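Local coordinates for protein methyl-coenzyme M reductase I beta subunit (Methanosarcina barkeri, PDB 1E6Y) that forms the beta subunit of methyl-coenzyme M reductase, the nickel-F430 enzyme that releases methane from methyl-coenzyme M with coenzyme B as reductant, at residues A29-I34 and S211-Q216; M36-S41 and P420-P425. One frame throughout, in Å; residues are numbered along the deposited sequence. Where two conformers were deposited one is given.

Contact 1. Residues A29-I34 and S211-Q216; sequences AAIQSI and SSIYEQ
The one ring in this contact, that of Y214, meets I34 obliquely: the CG2 methyl of I34 comes to 4.0 Å from Y214 CE2 and lies almost as near the phenolic oxygen, the two side chains crossing at about a right angle. I174 and I191, from loops, and F422 of helix 420-423 also touch Y214. The hydroxyl itself hydrogen-bonds T38, one turn further along the helix that carries I34. I213 uses both of its branches. Its CG2 packs against CG2 of I31 at 3.7 Å, and its CD1 reaches CD1 of I34 at 4.1 Å. In I34 the CG2 branch stands anti to the backbone N and CG1 beside it (chi1 -73°), which splits the residue between two partners, one branch for the tyrosine and one for I213. Only apolar side-chain contacts join the two segments, whose short helical axes approach to 10.7 Å and cross at -86°, nearly perpendicular. All four touching residues are buried. Helix 425-429 closes the same core, V429 touching both I31 and I213 and P425 adding to I213, while L210 on helix 204-221 packs on I34 and helix 387-395 lies against S211 and S212.

Contact 2. Residues M36-S41 and P420-P425; sequences MDTKRS and PEFREP
F422 points the far end of its ring at helix 29-40, where D37 and T38 receive it. Its CZ lies 3.3 Å from T38 OG1 and 3.7 Å from D37 CB, both approaching the ring obliquely, while the backbone N of T38 sits at the ring edge, in its plane. D37 thus offers the phenyl ring its methylene. With CG anti to its own carbonyl carbon (chi1 -75°), the aspartate carries its carboxylate on to R40. That arginine grips it side-on with two nitrogens, both on the same oxygen: R40 NE is 2.9 Å from D37 OD1 with a fairly straight bond (164°), whereas R40 NH2 makes a longer, more bent one to OD1 at 3.2 Å. The guanidinium holds OD1 in its own plane, yet reaches it from one face of the carboxylate. Further out, R40 NH1 binds the carbonyls of S112 and D96, and S41 OG donates to D37 O at 2.7 Å. T38 OG1 is hydrogen-bonded to the carbonyl of I34, one turn back. With an alanine in place of D37, R40 NE and NH2 would probably be left without their charged mate. The ring thus packs on carbon and an engaged hydroxyl, and the charge of buried D37 is probably balanced by R40, which would also temper the like charge of E421, whose OE1 lies 4.9 Å from D37 OD2.

In the fold
Both contacts draw on helix 29-40, contact 1 from its first half and contact 2 from its second, and their centres lie about 9 Å apart. They touch directly: Y214 OH of contact 1 stands 2.7 Å from T38 OG1 of contact 2, a probable hydrogen bond, and I213 CD1 packs 3.7 Å from P425 CB. F422 CZ also packs 3.6 Å from I34 O. Along the chain the segments alternate. Together they join a helix of the N-terminal family region to two parts of the C-terminal one. Both are buried and lie away from the residues that bind coenzyme M, coenzyme B and F430, such as Y364 and G366.

Contact 1. Residues A29-I34 and S211-Q216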
loop_
_atom_site.group_PDB
_atom_site.type_symbol
_atom_site.label_atom_id
_atom_site.label_comp_id
_atom_site.label_asym_id
_atom_site.label_seq_id
_atom_site.Cartn_x
_atom_site.Cartn_y
_atom_site.Cartn_z
ATOM N N ALA E 29 21.958 -22.897 19.635
ATOM C CA ALA E 29 20.753 -23.204 20.399
ATOM C C ALA E 29 20.255 -22.020 21.227
ATOM O O ALA E 29 19.051 -21.785 21.308
ATOM C CB ALA E 29 20.999 -24.413 21.301
ATOM N N ALA E 30 21.180 -21.262 21.815
ATOM C CA ALA E 30 20.823 -20.093 22.623
ATOM C C ALA E 30 20.155 -18.999 21.788
ATOM O O ALA E 30 19.133 -18.440 22.189
ATOM C CB ALA E 30 22.058 -19.535 23.326
ATOM N N ILE E 31 20.723 -18.711 20.622
ATOM C CA ILE E 31 20.135 -17.736 19.708
ATOM C C ILE E 31 18.765 -18.194 19.209
ATOM O O ILE E 31 17.815 -17.411 19.187
ATOM C CB ILE E 31 21.069 -17.465 18.505
ATOM C CG1 ILE E 31 22.337 -16.756 18.989
ATOM C CG2 ILE E 31 20.350 -16.615 17.452
ATOM C CD1 ILE E 31 23.340 -16.472 17.901
ATOM N N GLN E 32 18.644 -19.480 18.890
ATOM C CA GLN E 32 17.368 -20.036 18.449
ATOM C C GLN E 32 16.312 -19.966 19.552
ATOM O O GLN E 32 15.143 -19.701 19.280
ATOM C CB GLN E 32 17.555 -21.482 17.975
ATOM C CG GLN E 32 18.305 -21.586 16.652
ATOM C CD GLN E 32 18.577 -23.014 16.217
ATOM O OE1 GLN E 32 18.137 -23.969 16.851
ATOM N NE2 GLN E 32 19.303 -23.163 15.113
ATOM N N SER E 33 16.753 -20.091 20.802
ATOM C CA SER E 33 15.867 -19.959 21.956
ATOM C C SER E 33 15.386 -18.521 22.111
ATOM O O SER E 33 14.208 -18.279 22.365
ATOM C CB SER E 33 16.584 -20.416 23.232
ATOM O OG SER E 33 15.801 -20.157 24.387
ATOM N N ILE E 34 16.295 -17.569 21.913
ATOM C CA ILE E 34 15.943 -16.151 21.933
ATOM C C ILE E 34 14.948 -15.806 20.819
ATOM O O ILE E 34 13.957 -15.122 21.062
ATOM C CB ILE E 34 17.210 -15.258 21.812
ATOM C CG1 ILE E 34 18.000 -15.304 23.124
ATOM C CG2 ILE E 34 16.828 -13.817 21.494
ATOM C CD1 ILE E 34 19.380 -14.694 23.029
ATOM N N SER E 211 20.768 -6.877 19.952
ATOM C CA SER E 211 20.469 -6.317 18.638
ATOM C C SER E 211 21.241 -7.035 17.531
ATOM O O SER E 211 20.688 -7.323 16.473
ATOM C CB SER E 211 20.795 -4.822 18.615
ATOM O OG SER E 211 20.612 -4.284 17.318
ATOM N N SER E 212 22.503 -7.357 17.801
ATOM C CA SER E 212 23.337 -8.090 16.851
ATOM C C SER E 212 22.755 -9.472 16.562
ATOM O O SER E 212 22.739 -9.923 15.418
ATOM C CB SER E 212 24.757 -8.232 17.399
ATOM O OG SER E 212 25.372 -6.964 17.555
ATOM N N ILE E 213 22.260 -10.126 17.609
ATOM C CA ILE E 213 21.629 -11.434 17.477
ATOM C C ILE E 213 20.395 -11.348 16.582
ATOM O O ILE E 213 20.256 -12.125 15.638
ATOM C CB ILE E 213 21.251 -11.995 18.868
ATOM C CG1 ILE E 213 22.528 -12.393 19.618
ATOM C CG2 ILE E 213 20.306 -13.191 18.731
ATOM C CD1 ILE E 213 22.329 -12.627 21.094
ATOM N N TYR E 214 19.570 -10.327 16.803
ATOM C CA TYR E 214 18.375 -10.122 15.988
ATOM C C TYR E 214 18.742 -9.738 14.555
ATOM O O TYR E 214 18.211 -10.306 13.600
ATOM C CB TYR E 214 17.488 -9.031 16.595
ATOM C CG TYR E 214 16.718 -9.453 17.832
ATOM C CD1 TYR E 214 16.553 -8.571 18.899
ATOM C CD2 TYR E 214 16.075 -10.694 17.897
ATOM C CE1 TYR E 214 15.762 -8.904 19.996
ATOM C CE2 TYR E 214 15.284 -11.038 18.992
ATOM C CZ TYR E 214 15.132 -10.136 20.035
ATOM O OH TYR E 214 14.344 -10.454 21.115
ATOM N N GLU E 215 19.660 -8.786 14.416
ATOM C CA GLU E 215 20.072 -8.293 13.103
ATOM C C GLU E 215 20.693 -9.386 12.246
ATOM O O GLU E 215 20.307 -9.562 11.091
ATOM C CB GLU E 215 21.062 -7.136 13.255
ATOM C CG GLU E 215 20.399 -5.786 13.497
ATOM C CD GLU E 215 19.652 -5.280 12.275
ATOM O OE1 GLU E 215 18.460 -5.616 12.118
ATOM O OE2 GLU E 215 20.257 -4.540 11.475
ATOM N N GLN E 216 21.623 -10.141 12.819
ATOM C CA GLN E 216 22.282 -11.205 12.070
ATOM C C GLN E 216 21.365 -12.392 11.803
ATOM O O GLN E 216 21.470 -13.030 10.758
ATOM C CB GLN E 216 23.556 -11.667 12.785
ATOM C CG GLN E 216 24.667 -10.611 12.812
ATOM C CD GLN E 216 24.965 -10.013 11.443
ATOM O OE1 GLN E 216 24.853 -10.686 10.415
ATOM N NE2 GLN E 216 25.352 -8.743 11.427
#

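Contact 2. Residues M36-S41 and P420-P425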
loop_
_atom_site.group_PDB
_atom_site.type_symbol
_atom_site.label_atom_id
_atom_site.label_comp_id
_atom_site.label_asym_id
_atom_site.label_seq_id
_atom_site.Cartn_x
_atom_site.Cartn_y
_atom_site.Cartn_z
ATOM N N MET E 36 12.894 -17.997 19.220
ATOM C CA MET E 36 11.645 -18.685 19.543
ATOM C C MET E 36 10.835 -17.945 20.610
ATOM O O MET E 36 9.625 -17.770 20.462
ATOM C CB MET E 36 11.933 -20.114 20.010
ATOM C CG MET E 36 10.708 -20.864 20.509
ATOM S SD MET E 36 9.380 -21.006 19.285
ATOM C CE MET E 36 10.062 -22.261 18.203
ATOM N N ASP E 37 11.500 -17.506 21.674
ATOM C CA ASP E 37 10.826 -16.776 22.742
ATOM C C ASP E 37 10.315 -15.421 22.268
ATOM O O ASP E 37 9.248 -14.975 22.685
ATOM C CB ASP E 37 11.765 -16.590 23.937
ATOM C CG ASP E 37 11.947 -17.867 24.743
ATOM O OD1 ASP E 37 11.298 -18.889 24.427
ATOM O OD2 ASP E 37 12.760 -17.853 25.691
ATOM N N THR E 38 11.066 -14.791 21.371
ATOM C CA THR E 38 10.645 -13.533 20.762
ATOM C C THR E 38 9.426 -13.752 19.870
ATOM O O THR E 38 8.472 -12.975 19.908
ATOM C CB THR E 38 11.785 -12.920 19.926
ATOM O OG1 THR E 38 12.915 -12.680 20.775
ATOM C CG2 THR E 38 11.350 -11.603 19.299
ATOM N N LYS E 39 9.435 -14.847 19.116
ATOM C CA LYS E 39 8.317 -15.175 18.240
ATOM C C LYS E 39 7.051 -15.519 19.024
ATOM O O LYS E 39 5.963 -15.067 18.672
ATOM C CB LYS E 39 8.679 -16.342 17.316
ATOM C CG LYS E 39 9.707 -15.995 16.245
ATOM C CD LYS E 39 10.071 -17.215 15.413
ATOM C CE LYS E 39 8.917 -17.653 14.524
ATOM N NZ LYS E 39 9.307 -18.788 13.640
ATOM N N ARG E 40 7.194 -16.285 20.105
ATOM C CA ARG E 40 6.012 -16.878 20.742
ATOM C C ARG E 40 5.442 -16.050 21.866
ATOM O O ARG E 40 4.422 -16.425 22.468
ATOM C CB ARG E 40 6.388 -18.281 21.255
ATOM C CG ARG E 40 7.188 -18.256 22.553
ATOM C CD ARG E 40 7.764 -19.638 22.849
ATOM N NE ARG E 40 8.521 -19.726 24.081
ATOM C CZ ARG E 40 8.148 -20.170 25.275
ATOM N NH1 ARG E 40 6.921 -20.642 25.498
ATOM N NH2 ARG E 40 9.012 -20.174 26.296
ATOM N N SER E 41 6.037 -14.894 22.146
ATOM C CA SER E 41 5.642 -14.109 23.320
ATOM C C SER E 41 5.038 -12.746 22.995
ATOM O O SER E 41 5.501 -12.047 22.094
ATOM C CB SER E 41 6.836 -13.910 24.251
ATOM O OG SER E 41 7.418 -15.147 24.615
ATOM N N PRO E 420 16.004 -13.946 31.342
ATOM C CA PRO E 420 17.451 -13.947 31.587
ATOM C C PRO E 420 18.304 -13.905 30.321
ATOM O O PRO E 420 19.290 -13.175 30.255
ATOM C CB PRO E 420 17.693 -15.234 32.386
ATOM C CG PRO E 420 16.337 -15.866 32.596
ATOM C CD PRO E 420 15.297 -14.851 32.261
ATOM N N GLU E 421 17.906 -14.678 29.315
ATOM C CA GLU E 421 18.654 -14.767 28.066
ATOM C C GLU E 421 18.530 -13.499 27.226
ATOM O O GLU E 421 19.399 -13.202 26.405
ATOM C CB GLU E 421 18.179 -15.973 27.255
ATOM C CG GLU E 421 18.356 -17.304 27.978
ATOM C CD GLU E 421 17.077 -17.806 28.636
ATOM O OE1 GLU E 421 16.718 -18.980 28.397
ATOM O OE2 GLU E 421 16.437 -17.045 29.398
ATOM N N PHE E 422 17.441 -12.763 27.435
ATOM C CA PHE E 422 17.223 -11.491 26.756
ATOM C C PHE E 422 18.070 -10.385 27.380
ATOM O O PHE E 422 18.685 -9.592 26.664
ATOM C CB PHE E 422 15.741 -11.099 26.816
ATOM C CG PHE E 422 14.874 -11.809 25.808
ATOM C CD1 PHE E 422 15.133 -13.125 25.438
ATOM C CD2 PHE E 422 13.771 -11.168 25.254
ATOM C CE1 PHE E 422 14.307 -13.790 24.531
ATOM C CE2 PHE E 422 12.942 -11.826 24.347
ATOM C CZ PHE E 422 13.211 -13.139 23.986
ATOM N N ARG E 423 18.134 -10.356 28.709
ATOM C CA ARG E 423 18.869 -9.293 29.395
ATOM C C ARG E 423 20.368 -9.571 29.409
ATOM O O ARG E 423 21.168 -8.630 29.477
ATOM C CB ARG E 423 18.355 -9.035 30.801
ATOM C CG ARG E 423 18.545 -10.190 31.774
ATOM C CD ARG E 423 18.602 -9.632 33.203
ATOM N NE ARG E 423 18.653 -10.773 34.114
ATOM C CZ ARG E 423 17.586 -11.348 34.667
ATOM N NH1 ARG E 423 17.756 -12.394 35.468
ATOM N NH2 ARG E 423 16.366 -10.884 34.452
ATOM N N GLU E 424 20.760 -10.840 29.333
ATOM C CA GLU E 424 22.180 -11.191 29.306
ATOM C C GLU E 424 22.526 -12.118 28.146
ATOM O O GLU E 424 22.871 -13.284 28.347
ATOM C CB GLU E 424 22.594 -11.827 30.636
ATOM C CG GLU E 424 22.493 -10.882 31.821
ATOM C CD GLU E 424 23.234 -11.388 33.036
ATOM O OE1 GLU E 424 22.710 -12.293 33.718
ATOM O OE2 GLU E 424 24.333 -10.866 33.320
ATOM N N PRO E 425 22.464 -11.598 26.908
ATOM C CA PRO E 425 22.523 -12.429 25.701
ATOM C C PRO E 425 23.900 -13.025 25.420
ATOM O O PRO E 425 23.996 -14.104 24.841
ATOM C CB PRO E 425 22.072 -11.480 24.592
ATOM C CG PRO E 425 22.437 -10.128 25.098
ATOM C CD PRO E 425 22.188 -10.185 26.581
#